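Local coordinates for protein NADPH-ferredoxin reductase FprA (Mycobacterium tuberculosis, PDB 1LQT) that probably transfers electrons between NADPH and ferredoxin through a bound FAD and may supply P450 systems, at residues K279-E293 against A304-V318. Residues are numbered along the deposited sequence; the frame is centred on the assembly and turned at random.
Sequences KGKRKVERIVLGRNE and AKDTGEREELPAQLV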
# COMPACT_ATOMS: atom_id res chain seq x y z
N LYS A 279 0.90 -27.13 0.26
CA LYS A 279 0.55 -28.39 0.95
C LYS A 279 1.06 -28.42 2.36
O LYS A 279 2.02 -27.75 2.71
CB LYS A 279 1.15 -29.58 0.18
CG LYS A 279 0.66 -29.74 -1.28
CD LYS A 279 1.27 -31.00 -1.91
CE LYS A 279 0.63 -31.49 -3.19
NZ LYS A 279 1.29 -32.77 -3.64
N GLY A 280 0.41 -29.25 3.15
CA GLY A 280 0.83 -29.48 4.52
C GLY A 280 -0.30 -30.00 5.33
O GLY A 280 -1.45 -29.90 4.93
N LYS A 281 0.09 -30.58 6.47
CA LYS A 281 -0.79 -31.11 7.49
C LYS A 281 -1.01 -29.98 8.46
O LYS A 281 -0.17 -29.66 9.31
CB LYS A 281 -0.10 -32.29 8.20
CG LYS A 281 -0.82 -32.88 9.41
CD LYS A 281 0.07 -33.89 10.18
CE LYS A 281 -0.45 -34.10 11.61
NZ LYS A 281 0.28 -35.10 12.52
N ARG A 282 -2.16 -29.36 8.27
CA ARG A 282 -2.63 -28.27 9.10
C ARG A 282 -1.88 -26.94 9.01
O ARG A 282 -2.30 -25.96 9.62
CB ARG A 282 -2.71 -28.71 10.57
CG ARG A 282 -3.42 -30.04 10.76
CD ARG A 282 -3.80 -30.31 12.22
NE ARG A 282 -2.61 -30.37 13.07
CZ ARG A 282 -2.06 -31.49 13.50
NH1 ARG A 282 -2.59 -32.66 13.18
NH2 ARG A 282 -0.98 -31.45 14.27
N LYS A 283 -0.79 -26.89 8.26
CA LYS A 283 -0.04 -25.65 8.05
C LYS A 283 0.82 -25.86 6.83
O LYS A 283 1.00 -26.98 6.37
CB LYS A 283 0.86 -25.32 9.23
CG LYS A 283 1.92 -26.40 9.48
CD LYS A 283 2.74 -26.12 10.73
CE LYS A 283 3.82 -27.17 10.96
NZ LYS A 283 4.78 -26.73 12.06
N VAL A 284 1.36 -24.78 6.30
CA VAL A 284 2.23 -24.87 5.15
C VAL A 284 3.48 -25.66 5.49
O VAL A 284 4.19 -25.34 6.45
CB VAL A 284 2.63 -23.48 4.66
CG1 VAL A 284 3.64 -23.56 3.54
CG2 VAL A 284 1.43 -22.69 4.21
N GLU A 285 3.77 -26.66 4.63
CA GLU A 285 4.99 -27.45 4.74
C GLU A 285 5.76 -27.55 3.44
O GLU A 285 6.95 -27.77 3.45
CB GLU A 285 4.69 -28.84 5.26
CG GLU A 285 4.16 -28.84 6.67
CD GLU A 285 3.92 -30.23 7.20
OE1 GLU A 285 2.80 -30.76 7.02
OE2 GLU A 285 4.87 -30.79 7.78
N ARG A 286 5.09 -27.41 2.31
CA ARG A 286 5.75 -27.50 1.00
C ARG A 286 4.89 -26.78 -0.02
O ARG A 286 3.70 -26.56 0.19
CB ARG A 286 6.11 -28.90 0.60
CG ARG A 286 5.05 -29.88 0.60
CD ARG A 286 5.52 -31.38 0.93
NE ARG A 286 4.31 -32.06 1.36
CZ ARG A 286 3.91 -32.22 2.59
NH1 ARG A 286 4.71 -31.94 3.60
NH2 ARG A 286 2.72 -32.77 2.81
N ILE A 287 5.52 -26.42 -1.13
CA ILE A 287 4.83 -25.78 -2.21
C ILE A 287 5.18 -26.48 -3.50
O ILE A 287 6.32 -26.86 -3.74
CB ILE A 287 5.16 -24.26 -2.26
CG1 ILE A 287 4.27 -23.50 -3.26
CG2 ILE A 287 6.64 -24.00 -2.50
CD1 ILE A 287 4.33 -22.00 -3.14
N VAL A 288 4.16 -26.63 -4.33
CA VAL A 288 4.32 -27.17 -5.68
C VAL A 288 4.46 -26.02 -6.65
O VAL A 288 3.63 -25.12 -6.66
CB VAL A 288 3.11 -28.04 -6.08
CG1 VAL A 288 3.31 -28.66 -7.48
CG2 VAL A 288 2.88 -29.13 -5.04
N LEU A 289 5.53 -26.06 -7.44
CA LEU A 289 5.85 -25.02 -8.41
C LEU A 289 5.79 -25.60 -9.82
O LEU A 289 6.08 -26.78 -10.05
CB LEU A 289 7.27 -24.50 -8.14
CG LEU A 289 7.49 -23.92 -6.75
CD1 LEU A 289 8.96 -23.58 -6.57
CD2 LEU A 289 6.62 -22.71 -6.48
N GLY A 290 5.38 -24.75 -10.75
CA GLY A 290 5.31 -25.10 -12.15
C GLY A 290 6.16 -24.16 -12.98
O GLY A 290 6.18 -22.96 -12.75
N ARG A 291 6.84 -24.71 -13.98
CA ARG A 291 7.63 -23.91 -14.88
C ARG A 291 6.75 -23.39 -16.02
O ARG A 291 5.96 -24.13 -16.59
CB ARG A 291 8.81 -24.74 -15.45
CG ARG A 291 9.74 -23.93 -16.31
CD ARG A 291 10.96 -24.70 -16.76
NE ARG A 291 10.68 -25.75 -17.72
CZ ARG A 291 10.79 -25.63 -19.04
NH1 ARG A 291 11.10 -24.49 -19.58
NH2 ARG A 291 10.60 -26.72 -19.79
N ASN A 292 6.98 -22.14 -16.36
CA ASN A 292 6.32 -21.45 -17.46
C ASN A 292 7.29 -21.16 -18.59
O ASN A 292 8.50 -21.07 -18.39
CB ASN A 292 5.75 -20.11 -16.96
CG ASN A 292 4.78 -20.28 -15.84
OD1 ASN A 292 3.99 -21.23 -15.84
ND2 ASN A 292 4.80 -19.35 -14.89
N GLU A 293 6.71 -20.94 -19.77
CA GLU A 293 7.40 -20.35 -20.90
C GLU A 293 6.65 -19.08 -21.30
O GLU A 293 5.47 -18.98 -21.08
CB GLU A 293 7.43 -21.31 -22.09
CG GLU A 293 8.27 -22.57 -21.83
CD GLU A 293 8.13 -23.62 -22.90
OE1 GLU A 293 7.00 -23.92 -23.26
OE2 GLU A 293 9.15 -24.13 -23.40
N ALA A 304 2.79 -15.79 -19.45
CA ALA A 304 3.30 -17.07 -18.99
C ALA A 304 2.35 -18.18 -19.41
O ALA A 304 1.15 -18.08 -19.22
CB ALA A 304 3.40 -17.06 -17.47
N LYS A 305 2.91 -19.27 -19.94
CA LYS A 305 2.17 -20.48 -20.27
C LYS A 305 2.78 -21.65 -19.51
O LYS A 305 3.97 -21.92 -19.61
CB LYS A 305 2.21 -20.76 -21.76
CG LYS A 305 1.48 -21.97 -22.21
CD LYS A 305 1.51 -22.13 -23.73
CE LYS A 305 0.73 -23.35 -24.20
NZ LYS A 305 1.14 -23.71 -25.60
N ASP A 306 1.95 -22.33 -18.75
CA ASP A 306 2.38 -23.50 -17.98
C ASP A 306 2.90 -24.61 -18.88
O ASP A 306 2.24 -25.00 -19.83
CB ASP A 306 1.18 -23.98 -17.18
CG ASP A 306 1.43 -25.19 -16.34
OD1 ASP A 306 2.58 -25.38 -15.86
OD2 ASP A 306 0.48 -25.96 -16.08
N THR A 307 4.08 -25.14 -18.54
CA THR A 307 4.62 -26.32 -19.23
C THR A 307 4.02 -27.62 -18.74
O THR A 307 4.17 -28.65 -19.41
CB THR A 307 6.11 -26.49 -18.98
OG1 THR A 307 6.36 -26.67 -17.57
CG2 THR A 307 6.89 -25.32 -19.48
N GLY A 308 3.38 -27.60 -17.57
CA GLY A 308 2.90 -28.80 -16.92
C GLY A 308 3.87 -29.49 -15.99
O GLY A 308 3.52 -30.43 -15.27
N GLU A 309 5.11 -29.07 -16.02
CA GLU A 309 6.11 -29.63 -15.13
C GLU A 309 5.83 -29.21 -13.69
O GLU A 309 5.42 -28.08 -13.44
CB GLU A 309 7.47 -29.11 -15.53
CG GLU A 309 7.92 -29.57 -16.90
CD GLU A 309 9.13 -28.81 -17.40
OE1 GLU A 309 9.83 -28.15 -16.59
OE2 GLU A 309 9.38 -28.85 -18.64
N ARG A 310 6.12 -30.12 -12.76
CA ARG A 310 5.86 -29.87 -11.33
C ARG A 310 7.08 -30.22 -10.49
O ARG A 310 7.69 -31.26 -10.71
CB ARG A 310 4.64 -30.65 -10.88
CG ARG A 310 3.39 -30.32 -11.69
CD ARG A 310 2.86 -28.94 -11.33
NE ARG A 310 1.66 -28.60 -12.09
CZ ARG A 310 1.62 -27.81 -13.16
NH1 ARG A 310 2.72 -27.28 -13.65
NH2 ARG A 310 0.46 -27.53 -13.73
N GLU A 311 7.38 -29.34 -9.54
CA GLU A 311 8.51 -29.46 -8.60
C GLU A 311 7.91 -29.15 -7.23
O GLU A 311 7.08 -28.27 -7.12
CB GLU A 311 9.54 -28.33 -8.97
CG GLU A 311 10.71 -28.03 -8.07
CD GLU A 311 11.38 -26.69 -8.41
OE1 GLU A 311 12.13 -26.17 -7.54
OE2 GLU A 311 11.15 -26.14 -9.51
N GLU A 312 8.33 -29.84 -6.18
CA GLU A 312 7.92 -29.50 -4.82
C GLU A 312 9.15 -29.01 -4.05
O GLU A 312 10.26 -29.54 -4.21
CB GLU A 312 7.23 -30.68 -4.10
CG GLU A 312 6.01 -31.21 -4.86
CD GLU A 312 5.03 -32.02 -4.03
OE1 GLU A 312 5.30 -32.25 -2.84
OE2 GLU A 312 3.95 -32.38 -4.58
N LEU A 313 8.94 -28.00 -3.22
CA LEU A 313 9.98 -27.39 -2.41
C LEU A 313 9.48 -27.26 -0.96
O LEU A 313 8.38 -26.76 -0.77
CB LEU A 313 10.23 -25.99 -2.96
CG LEU A 313 11.35 -25.16 -2.37
CD1 LEU A 313 12.70 -25.79 -2.64
CD2 LEU A 313 11.31 -23.75 -2.99
N PRO A 314 10.23 -27.69 0.06
CA PRO A 314 9.78 -27.45 1.43
C PRO A 314 9.73 -25.97 1.74
O PRO A 314 10.62 -25.24 1.34
CB PRO A 314 10.84 -28.13 2.29
CG PRO A 314 11.56 -29.04 1.33
CD PRO A 314 11.52 -28.40 -0.01
N ALA A 315 8.71 -25.54 2.46
CA ALA A 315 8.59 -24.16 2.88
C ALA A 315 7.65 -24.09 4.03
O ALA A 315 6.70 -24.86 4.08
CB ALA A 315 8.11 -23.29 1.75
N GLN A 316 7.87 -23.13 4.93
CA GLN A 316 7.02 -23.03 6.12
C GLN A 316 6.24 -21.71 6.18
O GLN A 316 5.42 -21.52 7.06
CB GLN A 316 7.82 -23.26 7.38
CG GLN A 316 8.56 -24.57 7.38
CD GLN A 316 9.84 -24.50 6.59
OE1 GLN A 316 10.52 -23.48 6.61
NE2 GLN A 316 10.21 -25.62 5.91
N LEU A 317 6.50 -20.82 5.22
CA LEU A 317 5.80 -19.55 5.07
C LEU A 317 5.70 -19.27 3.59
O LEU A 317 6.71 -19.36 2.89
CB LEU A 317 6.56 -18.42 5.75
CG LEU A 317 5.96 -17.02 5.60
CD1 LEU A 317 4.65 -16.88 6.32
CD2 LEU A 317 6.97 -15.97 6.07
N VAL A 318 4.51 -18.92 3.12
CA VAL A 318 4.30 -18.47 1.76
C VAL A 318 3.60 -17.11 1.88
O VAL A 318 2.53 -17.02 2.47
CB VAL A 318 3.44 -19.44 0.94
CG1 VAL A 318 3.13 -18.84 -0.43
CG2 VAL A 318 4.15 -20.76 0.78
O HOH W 1 3.76 -23.30 8.30
O HOH W 2 8.65 -28.06 5.58
O HOH W 3 2.97 -23.15 -14.16
O HOH W 4 4.64 -23.87 -21.89
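Ile-287 and Leu-313 form an antiparallel hydrogen-bonded pair, with Ile-287 N to Leu-313 O and Leu-313 N to Ile-287 O both 2.9 Å. Leu-289 with Glu-311 repeats the pattern, and Leu-289 N reaches Glu-311 O at 2.7 Å in an almost straight bond (174°).

The tight part is the apolar face bearing Ile-287, Leu-289 and Leu-313. With CG1 of Ile-287 anti to the backbone N (chi1 -171°), its CD1 lies 4.1 Å from Val-318 CG2, which also meets Val-284 CG1. Val-318 belongs to strand 317-320 of the parallel sheet, so this cluster ties the hairpin to that sheet. Glu-311, on the same face, directs its carboxylate to Arg-270.

On the face of Val-288, itself buried, Glu-312 lies toward solvent. It runs alongside Val-288, brushing CG2 with its carboxylate, and forms a salt bridge with Lys-279, whose NZ meets OE2 on the syn side, 2.8 Å away.

Regular pairing breaks at residues 307-309. Thr-307 N and OG1 both donate hydrogen bonds to Arg-291 O, while OG1 accepts from Glu-309 N in an ST turn; Asp-306 OD1 takes Gly-308 N in an Asx turn. Arg-291, bent at chi3 (70°), grips Glu-309 side-on: NE meets OE1 at 2.8 Å and NH2 meets OE2 at 2.7 Å, while Thr-307 CG2 sits over the guanidinium face. Pairing resumes at Asn-292 with Asp-306, non-hydrogen-bonded, and Glu-293 with Lys-305, hydrogen-bonded. Asn-292 ND2 bonds Ser-274 OG and Arg-199 O; Arg-199 probably binds NADP(+).

Strand 273-279 pairs with the other side of strand 286-296, where Glu-285 and Arg-286 both face Lys-279 in a classic beta bulge; the three strands make an antiparallel beta-meander, built onto the parallel sheet of the Rossmann-type NADP-binding domain.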